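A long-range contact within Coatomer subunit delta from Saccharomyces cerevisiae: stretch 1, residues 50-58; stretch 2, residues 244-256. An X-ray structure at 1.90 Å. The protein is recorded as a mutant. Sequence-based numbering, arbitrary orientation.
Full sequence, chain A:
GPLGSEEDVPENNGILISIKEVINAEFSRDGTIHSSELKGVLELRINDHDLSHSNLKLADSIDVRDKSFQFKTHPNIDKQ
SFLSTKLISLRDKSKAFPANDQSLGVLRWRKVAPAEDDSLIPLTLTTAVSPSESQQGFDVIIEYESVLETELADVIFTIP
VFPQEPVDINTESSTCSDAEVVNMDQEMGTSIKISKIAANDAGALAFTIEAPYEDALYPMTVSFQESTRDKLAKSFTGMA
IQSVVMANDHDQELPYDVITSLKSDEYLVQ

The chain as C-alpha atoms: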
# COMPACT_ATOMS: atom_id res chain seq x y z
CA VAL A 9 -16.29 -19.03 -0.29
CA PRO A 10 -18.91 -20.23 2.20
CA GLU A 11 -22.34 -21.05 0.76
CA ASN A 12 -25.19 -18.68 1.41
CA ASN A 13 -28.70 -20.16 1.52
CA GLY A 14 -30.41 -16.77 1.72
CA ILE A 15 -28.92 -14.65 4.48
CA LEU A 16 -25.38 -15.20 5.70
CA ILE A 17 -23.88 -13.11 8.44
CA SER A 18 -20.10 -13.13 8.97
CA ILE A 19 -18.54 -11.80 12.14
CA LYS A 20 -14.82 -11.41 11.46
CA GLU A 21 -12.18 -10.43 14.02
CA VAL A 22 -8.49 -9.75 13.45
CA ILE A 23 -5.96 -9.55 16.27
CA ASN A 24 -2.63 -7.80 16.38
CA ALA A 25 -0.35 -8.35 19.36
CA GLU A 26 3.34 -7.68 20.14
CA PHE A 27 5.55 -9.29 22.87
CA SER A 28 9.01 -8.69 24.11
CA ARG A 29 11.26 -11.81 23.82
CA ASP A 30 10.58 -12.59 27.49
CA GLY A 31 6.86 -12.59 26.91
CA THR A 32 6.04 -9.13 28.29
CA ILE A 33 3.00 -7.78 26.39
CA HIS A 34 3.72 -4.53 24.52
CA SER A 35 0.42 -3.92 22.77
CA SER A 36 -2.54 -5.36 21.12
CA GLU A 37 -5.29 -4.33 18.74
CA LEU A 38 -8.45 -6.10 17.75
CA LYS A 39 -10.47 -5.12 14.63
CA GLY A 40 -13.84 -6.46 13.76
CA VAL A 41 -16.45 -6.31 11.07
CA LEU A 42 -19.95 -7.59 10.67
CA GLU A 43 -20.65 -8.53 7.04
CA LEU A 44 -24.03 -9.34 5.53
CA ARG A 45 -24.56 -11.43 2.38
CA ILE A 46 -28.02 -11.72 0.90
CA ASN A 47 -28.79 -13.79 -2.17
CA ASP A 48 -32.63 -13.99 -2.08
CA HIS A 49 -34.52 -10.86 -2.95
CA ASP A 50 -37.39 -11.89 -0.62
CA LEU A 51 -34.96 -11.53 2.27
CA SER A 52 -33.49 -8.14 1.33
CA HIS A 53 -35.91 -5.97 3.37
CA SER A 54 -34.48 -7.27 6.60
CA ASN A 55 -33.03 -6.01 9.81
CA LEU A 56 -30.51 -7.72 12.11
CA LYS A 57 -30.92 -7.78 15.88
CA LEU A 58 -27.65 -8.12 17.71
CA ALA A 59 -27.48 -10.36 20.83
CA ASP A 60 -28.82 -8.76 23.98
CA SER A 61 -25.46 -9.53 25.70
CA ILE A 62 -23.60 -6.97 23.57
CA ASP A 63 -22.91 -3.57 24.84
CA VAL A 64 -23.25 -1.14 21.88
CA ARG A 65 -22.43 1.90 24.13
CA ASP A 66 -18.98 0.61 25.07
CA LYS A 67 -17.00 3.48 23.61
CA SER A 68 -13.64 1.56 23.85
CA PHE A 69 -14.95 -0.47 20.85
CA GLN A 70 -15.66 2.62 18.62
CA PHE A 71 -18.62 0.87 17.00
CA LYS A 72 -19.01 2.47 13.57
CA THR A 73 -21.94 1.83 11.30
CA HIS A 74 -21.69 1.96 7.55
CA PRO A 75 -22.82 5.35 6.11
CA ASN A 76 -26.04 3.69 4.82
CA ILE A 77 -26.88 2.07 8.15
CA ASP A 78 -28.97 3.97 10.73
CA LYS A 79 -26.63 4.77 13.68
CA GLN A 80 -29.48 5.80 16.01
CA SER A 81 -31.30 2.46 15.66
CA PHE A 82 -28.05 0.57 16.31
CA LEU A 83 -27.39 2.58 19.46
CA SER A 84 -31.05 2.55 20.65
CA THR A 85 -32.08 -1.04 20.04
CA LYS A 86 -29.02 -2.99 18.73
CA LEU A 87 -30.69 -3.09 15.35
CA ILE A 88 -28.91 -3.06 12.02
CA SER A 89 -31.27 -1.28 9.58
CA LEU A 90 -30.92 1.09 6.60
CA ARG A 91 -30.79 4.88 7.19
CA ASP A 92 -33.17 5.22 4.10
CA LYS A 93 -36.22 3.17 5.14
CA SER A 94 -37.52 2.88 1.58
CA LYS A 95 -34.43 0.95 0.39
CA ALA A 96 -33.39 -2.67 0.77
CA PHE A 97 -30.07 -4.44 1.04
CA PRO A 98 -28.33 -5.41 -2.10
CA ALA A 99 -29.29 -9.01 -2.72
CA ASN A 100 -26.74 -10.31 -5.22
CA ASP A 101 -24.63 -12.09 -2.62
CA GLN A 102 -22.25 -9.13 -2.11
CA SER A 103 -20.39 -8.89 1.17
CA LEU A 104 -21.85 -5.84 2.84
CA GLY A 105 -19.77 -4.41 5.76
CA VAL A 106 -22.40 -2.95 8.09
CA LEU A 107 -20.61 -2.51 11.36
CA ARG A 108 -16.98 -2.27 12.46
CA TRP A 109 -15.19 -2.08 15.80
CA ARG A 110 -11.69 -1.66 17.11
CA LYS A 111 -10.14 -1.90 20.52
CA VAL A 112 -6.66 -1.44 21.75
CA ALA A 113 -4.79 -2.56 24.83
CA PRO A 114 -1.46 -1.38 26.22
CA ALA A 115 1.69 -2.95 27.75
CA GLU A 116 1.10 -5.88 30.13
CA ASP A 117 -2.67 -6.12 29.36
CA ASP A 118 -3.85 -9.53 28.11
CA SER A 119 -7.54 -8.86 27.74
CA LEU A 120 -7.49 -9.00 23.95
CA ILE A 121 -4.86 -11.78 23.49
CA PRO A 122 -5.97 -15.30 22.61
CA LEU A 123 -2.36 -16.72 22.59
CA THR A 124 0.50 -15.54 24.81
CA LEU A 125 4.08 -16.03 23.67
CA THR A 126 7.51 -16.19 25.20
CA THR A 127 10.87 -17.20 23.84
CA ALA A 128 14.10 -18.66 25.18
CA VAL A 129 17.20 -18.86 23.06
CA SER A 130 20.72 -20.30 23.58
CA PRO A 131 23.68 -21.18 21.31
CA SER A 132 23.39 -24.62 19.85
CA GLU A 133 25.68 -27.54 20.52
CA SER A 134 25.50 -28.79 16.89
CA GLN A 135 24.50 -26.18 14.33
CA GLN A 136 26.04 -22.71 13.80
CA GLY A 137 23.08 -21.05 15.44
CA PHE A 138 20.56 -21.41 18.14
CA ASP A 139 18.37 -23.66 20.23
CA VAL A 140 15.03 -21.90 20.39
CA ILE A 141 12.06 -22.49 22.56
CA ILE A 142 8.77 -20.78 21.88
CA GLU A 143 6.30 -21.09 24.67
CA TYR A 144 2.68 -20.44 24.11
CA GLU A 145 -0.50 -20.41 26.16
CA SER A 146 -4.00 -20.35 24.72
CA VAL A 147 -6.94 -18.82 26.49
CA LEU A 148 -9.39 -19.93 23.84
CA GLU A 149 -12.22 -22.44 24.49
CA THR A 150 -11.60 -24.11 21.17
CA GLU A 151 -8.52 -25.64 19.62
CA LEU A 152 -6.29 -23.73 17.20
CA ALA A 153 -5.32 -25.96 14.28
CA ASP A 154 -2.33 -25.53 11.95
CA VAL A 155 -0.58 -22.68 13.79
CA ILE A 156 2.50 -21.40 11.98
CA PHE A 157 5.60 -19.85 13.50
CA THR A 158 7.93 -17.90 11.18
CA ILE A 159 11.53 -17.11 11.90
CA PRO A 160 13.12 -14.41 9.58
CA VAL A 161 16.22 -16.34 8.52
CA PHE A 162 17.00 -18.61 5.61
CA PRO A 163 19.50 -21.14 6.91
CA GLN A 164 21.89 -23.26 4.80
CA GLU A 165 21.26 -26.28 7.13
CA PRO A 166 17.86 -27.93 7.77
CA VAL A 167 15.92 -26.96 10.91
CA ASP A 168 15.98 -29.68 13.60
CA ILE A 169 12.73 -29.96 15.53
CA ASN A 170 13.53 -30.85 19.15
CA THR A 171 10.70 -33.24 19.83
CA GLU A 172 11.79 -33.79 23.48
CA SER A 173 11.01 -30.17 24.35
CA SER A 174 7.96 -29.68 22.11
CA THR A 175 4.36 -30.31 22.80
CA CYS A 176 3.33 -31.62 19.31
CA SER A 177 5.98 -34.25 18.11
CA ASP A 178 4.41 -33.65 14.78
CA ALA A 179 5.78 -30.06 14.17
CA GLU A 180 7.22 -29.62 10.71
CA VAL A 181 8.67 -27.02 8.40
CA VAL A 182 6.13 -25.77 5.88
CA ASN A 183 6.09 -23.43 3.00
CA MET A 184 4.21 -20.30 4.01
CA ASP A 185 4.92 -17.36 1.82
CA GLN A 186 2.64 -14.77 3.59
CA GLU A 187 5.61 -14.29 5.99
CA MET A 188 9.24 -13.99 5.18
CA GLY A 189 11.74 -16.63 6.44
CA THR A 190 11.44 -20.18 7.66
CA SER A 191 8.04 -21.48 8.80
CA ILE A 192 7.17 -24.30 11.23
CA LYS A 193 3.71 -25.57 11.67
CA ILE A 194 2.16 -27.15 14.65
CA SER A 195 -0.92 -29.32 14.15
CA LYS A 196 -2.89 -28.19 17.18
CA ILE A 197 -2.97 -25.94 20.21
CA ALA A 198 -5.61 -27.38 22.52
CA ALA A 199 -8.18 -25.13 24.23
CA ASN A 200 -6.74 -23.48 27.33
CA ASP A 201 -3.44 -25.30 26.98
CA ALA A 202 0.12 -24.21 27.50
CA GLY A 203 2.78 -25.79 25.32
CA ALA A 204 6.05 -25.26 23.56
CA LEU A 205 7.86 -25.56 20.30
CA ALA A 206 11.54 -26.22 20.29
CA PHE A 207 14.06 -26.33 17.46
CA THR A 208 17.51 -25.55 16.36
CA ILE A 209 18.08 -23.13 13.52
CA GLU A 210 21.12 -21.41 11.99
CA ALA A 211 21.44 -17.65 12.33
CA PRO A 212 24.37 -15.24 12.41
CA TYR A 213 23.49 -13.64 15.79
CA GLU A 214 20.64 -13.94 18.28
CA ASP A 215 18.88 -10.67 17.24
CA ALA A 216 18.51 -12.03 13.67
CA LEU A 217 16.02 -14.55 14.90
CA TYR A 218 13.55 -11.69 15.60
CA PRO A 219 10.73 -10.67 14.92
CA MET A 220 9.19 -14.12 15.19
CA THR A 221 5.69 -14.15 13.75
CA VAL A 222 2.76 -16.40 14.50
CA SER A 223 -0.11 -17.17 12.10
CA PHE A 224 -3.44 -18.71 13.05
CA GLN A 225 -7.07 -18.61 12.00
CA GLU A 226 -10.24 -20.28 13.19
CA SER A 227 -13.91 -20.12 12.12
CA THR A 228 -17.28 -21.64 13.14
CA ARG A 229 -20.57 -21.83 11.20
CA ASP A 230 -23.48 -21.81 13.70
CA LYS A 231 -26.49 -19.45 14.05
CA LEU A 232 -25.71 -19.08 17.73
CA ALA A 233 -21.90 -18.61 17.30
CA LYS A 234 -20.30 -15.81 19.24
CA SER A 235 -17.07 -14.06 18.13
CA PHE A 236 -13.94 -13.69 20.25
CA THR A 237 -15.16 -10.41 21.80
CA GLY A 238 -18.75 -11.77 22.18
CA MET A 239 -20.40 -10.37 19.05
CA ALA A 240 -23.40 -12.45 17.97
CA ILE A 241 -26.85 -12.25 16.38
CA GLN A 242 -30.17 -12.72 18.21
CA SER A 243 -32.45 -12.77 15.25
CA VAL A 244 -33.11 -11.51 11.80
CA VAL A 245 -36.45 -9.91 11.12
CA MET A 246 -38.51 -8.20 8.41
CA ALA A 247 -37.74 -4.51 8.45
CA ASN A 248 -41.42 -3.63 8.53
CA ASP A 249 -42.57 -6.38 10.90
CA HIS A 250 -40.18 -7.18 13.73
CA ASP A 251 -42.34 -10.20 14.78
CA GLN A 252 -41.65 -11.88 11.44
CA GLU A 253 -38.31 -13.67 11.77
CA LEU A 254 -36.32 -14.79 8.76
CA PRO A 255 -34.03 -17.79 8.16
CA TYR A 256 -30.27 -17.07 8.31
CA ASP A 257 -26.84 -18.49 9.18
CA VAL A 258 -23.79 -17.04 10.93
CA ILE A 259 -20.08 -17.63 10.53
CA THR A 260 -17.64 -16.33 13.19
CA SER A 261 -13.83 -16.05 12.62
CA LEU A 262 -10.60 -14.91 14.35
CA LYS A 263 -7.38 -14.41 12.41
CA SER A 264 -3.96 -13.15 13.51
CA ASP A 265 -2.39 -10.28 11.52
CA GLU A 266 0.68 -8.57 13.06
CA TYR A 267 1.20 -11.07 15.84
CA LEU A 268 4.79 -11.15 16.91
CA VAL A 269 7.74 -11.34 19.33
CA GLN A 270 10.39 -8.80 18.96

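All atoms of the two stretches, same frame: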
# COMPACT_ATOMS: atom_id res chain seq x y z
N ASP A 50 -36.33 -11.85 -1.62
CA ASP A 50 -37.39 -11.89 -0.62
C ASP A 50 -36.87 -11.65 0.77
O ASP A 50 -37.64 -11.37 1.65
CB ASP A 50 -38.09 -13.26 -0.66
CG ASP A 50 -38.89 -13.45 -1.93
OD1 ASP A 50 -39.33 -12.42 -2.52
OD2 ASP A 50 -39.08 -14.62 -2.35
N LEU A 51 -35.55 -11.73 0.96
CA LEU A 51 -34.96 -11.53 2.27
C LEU A 51 -34.21 -10.19 2.46
O LEU A 51 -33.57 -9.98 3.48
CB LEU A 51 -34.03 -12.72 2.53
CG LEU A 51 -34.65 -14.11 2.52
CD1 LEU A 51 -33.58 -15.17 2.77
CD2 LEU A 51 -35.74 -14.28 3.55
N SER A 52 -34.31 -9.29 1.46
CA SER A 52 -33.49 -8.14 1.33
C SER A 52 -34.03 -6.98 2.14
O SER A 52 -33.30 -6.05 2.39
CB SER A 52 -33.33 -7.72 -0.15
OG SER A 52 -34.54 -7.25 -0.69
N HIS A 53 -35.30 -7.05 2.54
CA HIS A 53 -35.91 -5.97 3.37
C HIS A 53 -35.91 -6.40 4.82
O HIS A 53 -36.95 -6.59 5.43
CB HIS A 53 -37.36 -5.74 2.91
CG HIS A 53 -37.48 -4.98 1.63
ND1 HIS A 53 -37.55 -5.61 0.40
CD2 HIS A 53 -37.54 -3.65 1.39
CE1 HIS A 53 -37.64 -4.69 -0.55
NE2 HIS A 53 -37.66 -3.50 0.02
N SER A 54 -34.70 -6.61 5.33
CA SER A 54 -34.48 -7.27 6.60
C SER A 54 -33.68 -6.40 7.52
O SER A 54 -33.03 -5.41 7.10
CB SER A 54 -33.80 -8.61 6.34
OG SER A 54 -32.66 -8.42 5.48
N ASN A 55 -33.80 -6.67 8.81
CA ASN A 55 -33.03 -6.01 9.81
C ASN A 55 -32.43 -7.03 10.75
O ASN A 55 -32.97 -8.12 10.94
CB ASN A 55 -33.87 -5.07 10.69
CG ASN A 55 -34.32 -3.78 10.00
OD1 ASN A 55 -33.97 -3.44 8.84
ND2 ASN A 55 -35.15 -3.07 10.71
N LEU A 56 -31.26 -6.73 11.29
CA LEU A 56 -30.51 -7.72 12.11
C LEU A 56 -30.60 -7.24 13.52
O LEU A 56 -30.42 -6.08 13.75
CB LEU A 56 -29.01 -7.69 11.75
CG LEU A 56 -28.46 -8.43 10.54
CD1 LEU A 56 -29.38 -8.58 9.35
CD2 LEU A 56 -27.09 -7.87 10.14
N LYS A 57 -30.92 -8.14 14.46
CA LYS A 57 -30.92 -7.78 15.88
C LYS A 57 -29.70 -8.40 16.49
O LYS A 57 -29.53 -9.60 16.43
CB LYS A 57 -32.15 -8.30 16.63
CG LYS A 57 -33.36 -7.38 16.57
CD LYS A 57 -34.53 -7.96 17.37
CE LYS A 57 -35.86 -7.29 17.01
NZ LYS A 57 -36.99 -8.18 17.38
N LEU A 58 -28.83 -7.57 17.06
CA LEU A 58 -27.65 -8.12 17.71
C LEU A 58 -28.04 -8.73 19.04
O LEU A 58 -29.01 -8.30 19.64
CB LEU A 58 -26.66 -7.02 17.93
CG LEU A 58 -26.20 -6.19 16.69
CD1 LEU A 58 -25.16 -5.20 16.99
CD2 LEU A 58 -25.69 -7.07 15.58
N VAL A 244 -32.92 -12.32 12.97
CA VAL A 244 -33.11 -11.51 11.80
C VAL A 244 -34.65 -11.46 11.52
O VAL A 244 -35.34 -12.47 11.58
CB VAL A 244 -32.38 -12.14 10.61
CG1 VAL A 244 -32.63 -11.28 9.35
CG2 VAL A 244 -30.87 -12.22 10.83
N VAL A 245 -35.10 -10.29 11.07
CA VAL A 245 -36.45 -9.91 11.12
C VAL A 245 -36.76 -9.07 9.87
O VAL A 245 -35.91 -8.37 9.37
CB VAL A 245 -36.49 -9.14 12.48
CG1 VAL A 245 -36.90 -7.69 12.38
CG2 VAL A 245 -37.05 -9.98 13.60
N MET A 246 -38.01 -9.10 9.44
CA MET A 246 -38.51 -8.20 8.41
C MET A 246 -38.42 -6.79 8.92
O MET A 246 -38.75 -6.54 10.08
CB MET A 246 -39.98 -8.55 8.06
CG MET A 246 -40.13 -9.79 7.22
SD MET A 246 -39.53 -9.46 5.54
CE MET A 246 -40.87 -8.44 4.88
N ALA A 247 -37.97 -5.88 8.06
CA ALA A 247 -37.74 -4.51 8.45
C ALA A 247 -39.04 -3.86 8.86
O ALA A 247 -39.05 -2.99 9.72
CB ALA A 247 -37.08 -3.70 7.35
N ASN A 248 -40.14 -4.26 8.24
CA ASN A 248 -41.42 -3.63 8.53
C ASN A 248 -42.29 -4.38 9.55
O ASN A 248 -43.30 -3.87 10.00
CB ASN A 248 -42.11 -3.30 7.21
CG ASN A 248 -41.80 -1.87 6.77
OD1 ASN A 248 -41.02 -1.61 5.83
ND2 ASN A 248 -42.37 -0.93 7.51
N ASP A 249 -41.87 -5.59 9.90
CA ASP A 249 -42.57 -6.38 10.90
C ASP A 249 -41.58 -7.17 11.74
O ASP A 249 -41.22 -8.30 11.39
CB ASP A 249 -43.58 -7.32 10.22
CG ASP A 249 -44.44 -8.10 11.23
OD1 ASP A 249 -44.17 -8.03 12.46
OD2 ASP A 249 -45.39 -8.76 10.78
N HIS A 250 -41.19 -6.57 12.86
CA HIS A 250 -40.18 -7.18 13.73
C HIS A 250 -40.59 -8.48 14.43
O HIS A 250 -39.74 -9.13 15.00
CB HIS A 250 -39.65 -6.15 14.74
CG HIS A 250 -38.86 -5.04 14.11
ND1 HIS A 250 -38.27 -4.04 14.83
CD2 HIS A 250 -38.50 -4.83 12.82
CE1 HIS A 250 -37.65 -3.21 14.01
NE2 HIS A 250 -37.75 -3.69 12.79
N ASP A 251 -41.86 -8.88 14.34
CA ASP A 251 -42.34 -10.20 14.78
C ASP A 251 -42.11 -11.30 13.76
O ASP A 251 -42.16 -12.48 14.11
CB ASP A 251 -43.85 -10.16 15.04
CG ASP A 251 -44.20 -9.35 16.27
OD1 ASP A 251 -43.37 -9.29 17.21
OD2 ASP A 251 -45.30 -8.77 16.28
N GLN A 252 -41.87 -10.92 12.51
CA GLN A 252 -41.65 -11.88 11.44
C GLN A 252 -40.15 -12.13 11.29
O GLN A 252 -39.43 -11.31 10.72
CB GLN A 252 -42.24 -11.36 10.12
CG GLN A 252 -42.10 -12.32 8.93
CD GLN A 252 -42.65 -13.72 9.21
OE1 GLN A 252 -41.90 -14.67 9.44
NE2 GLN A 252 -43.98 -13.84 9.20
N GLU A 253 -39.70 -13.28 11.79
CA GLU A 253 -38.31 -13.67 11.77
C GLU A 253 -38.00 -14.36 10.47
O GLU A 253 -38.89 -14.97 9.84
CB GLU A 253 -37.98 -14.57 12.96
CG GLU A 253 -38.26 -13.85 14.27
CD GLU A 253 -37.64 -14.52 15.48
OE1 GLU A 253 -37.34 -15.73 15.40
OE2 GLU A 253 -37.44 -13.83 16.51
N LEU A 254 -36.74 -14.25 10.04
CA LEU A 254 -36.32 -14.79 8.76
C LEU A 254 -35.24 -15.86 8.98
O LEU A 254 -34.51 -15.78 9.94
CB LEU A 254 -35.75 -13.63 7.93
CG LEU A 254 -36.64 -12.81 6.99
CD1 LEU A 254 -38.09 -13.28 6.89
CD2 LEU A 254 -36.54 -11.33 7.28
N PRO A 255 -35.07 -16.77 8.03
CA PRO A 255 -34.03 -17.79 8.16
C PRO A 255 -32.65 -17.15 7.86
O PRO A 255 -32.54 -16.25 7.03
CB PRO A 255 -34.32 -18.75 7.04
CG PRO A 255 -35.04 -17.90 5.98
CD PRO A 255 -35.91 -17.02 6.83
N TYR A 256 -31.62 -17.64 8.52
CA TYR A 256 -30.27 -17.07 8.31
C TYR A 256 -29.23 -18.02 8.92
O TYR A 256 -29.57 -18.95 9.64
CB TYR A 256 -30.14 -15.70 8.89
CG TYR A 256 -30.24 -15.68 10.41
CD1 TYR A 256 -31.49 -15.65 11.04
CD2 TYR A 256 -29.09 -15.64 11.20
CE1 TYR A 256 -31.60 -15.63 12.42
CE2 TYR A 256 -29.19 -15.64 12.57
CZ TYR A 256 -30.43 -15.60 13.17
OH TYR A 256 -30.52 -15.59 14.51

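The apolar centre of this contact is two small apolar clusters, Leu51 with Leu254 and Pro255 beside the strands, and Leu56 with Val244 on a face of the sheet. Leu51 sits in a 3-10 segment before the strand begins, yet its side chain comes back to the other stretch: CD2 of Leu51 lies 3.8 Å from CG of Leu254 and 4.3 Å from CD of Pro255. Ser54 joins them through carbon, its CB 4.0 Å from CD2 of Leu254, while its OG donates to the O of Leu51 at 2.7 Å. That bond satisfies the hydroxyl locally and ties the 3-10 segment to the strand. Farther along, CD1 of Leu56 is 4.2 Å from CG2 of Val244.

Strand 54-58 runs antiparallel to strand 244-246, at 146° between their directions. Asn55 and Val245 form the hydrogen-bonded pair: Asn55 N gives to Val245 O at 2.8 Å, and Val245 N returns to Asn55 O at 3.0 Å. Flanking them, Ser54 with Met246 and Leu56 with Val244 are non-hydrogen-bonded pairs, whose CA atoms approach to 4.5 and 4.6 Å. A CA-H...O contact from Ser54 CA to Val245 O, 3.3 Å, adds to the ladder. Ala247 N extends it past the strand end, donating to His53 O at 2.9 Å. The rule is economical: three backbone bonds accompany a short register, in which the pairs Asn55 with Val245 and Leu56 with Val244 take alternate faces.

On the face shared by Asn55 and Val245 the contact becomes mixed. The end of the Asn55 side chain comes near Ala247 and His250, and the second stretch covers 84 Å² of Asn55, the largest area of any residue here. At the margin, Lys57 extends with chi2 to chi4 all t, bringing NZ to 4.2 Å from CG2 of Val245 and 3.8 Å from O of His250, so the ammonium end lies near both a valine methyl and a backbone carbonyl.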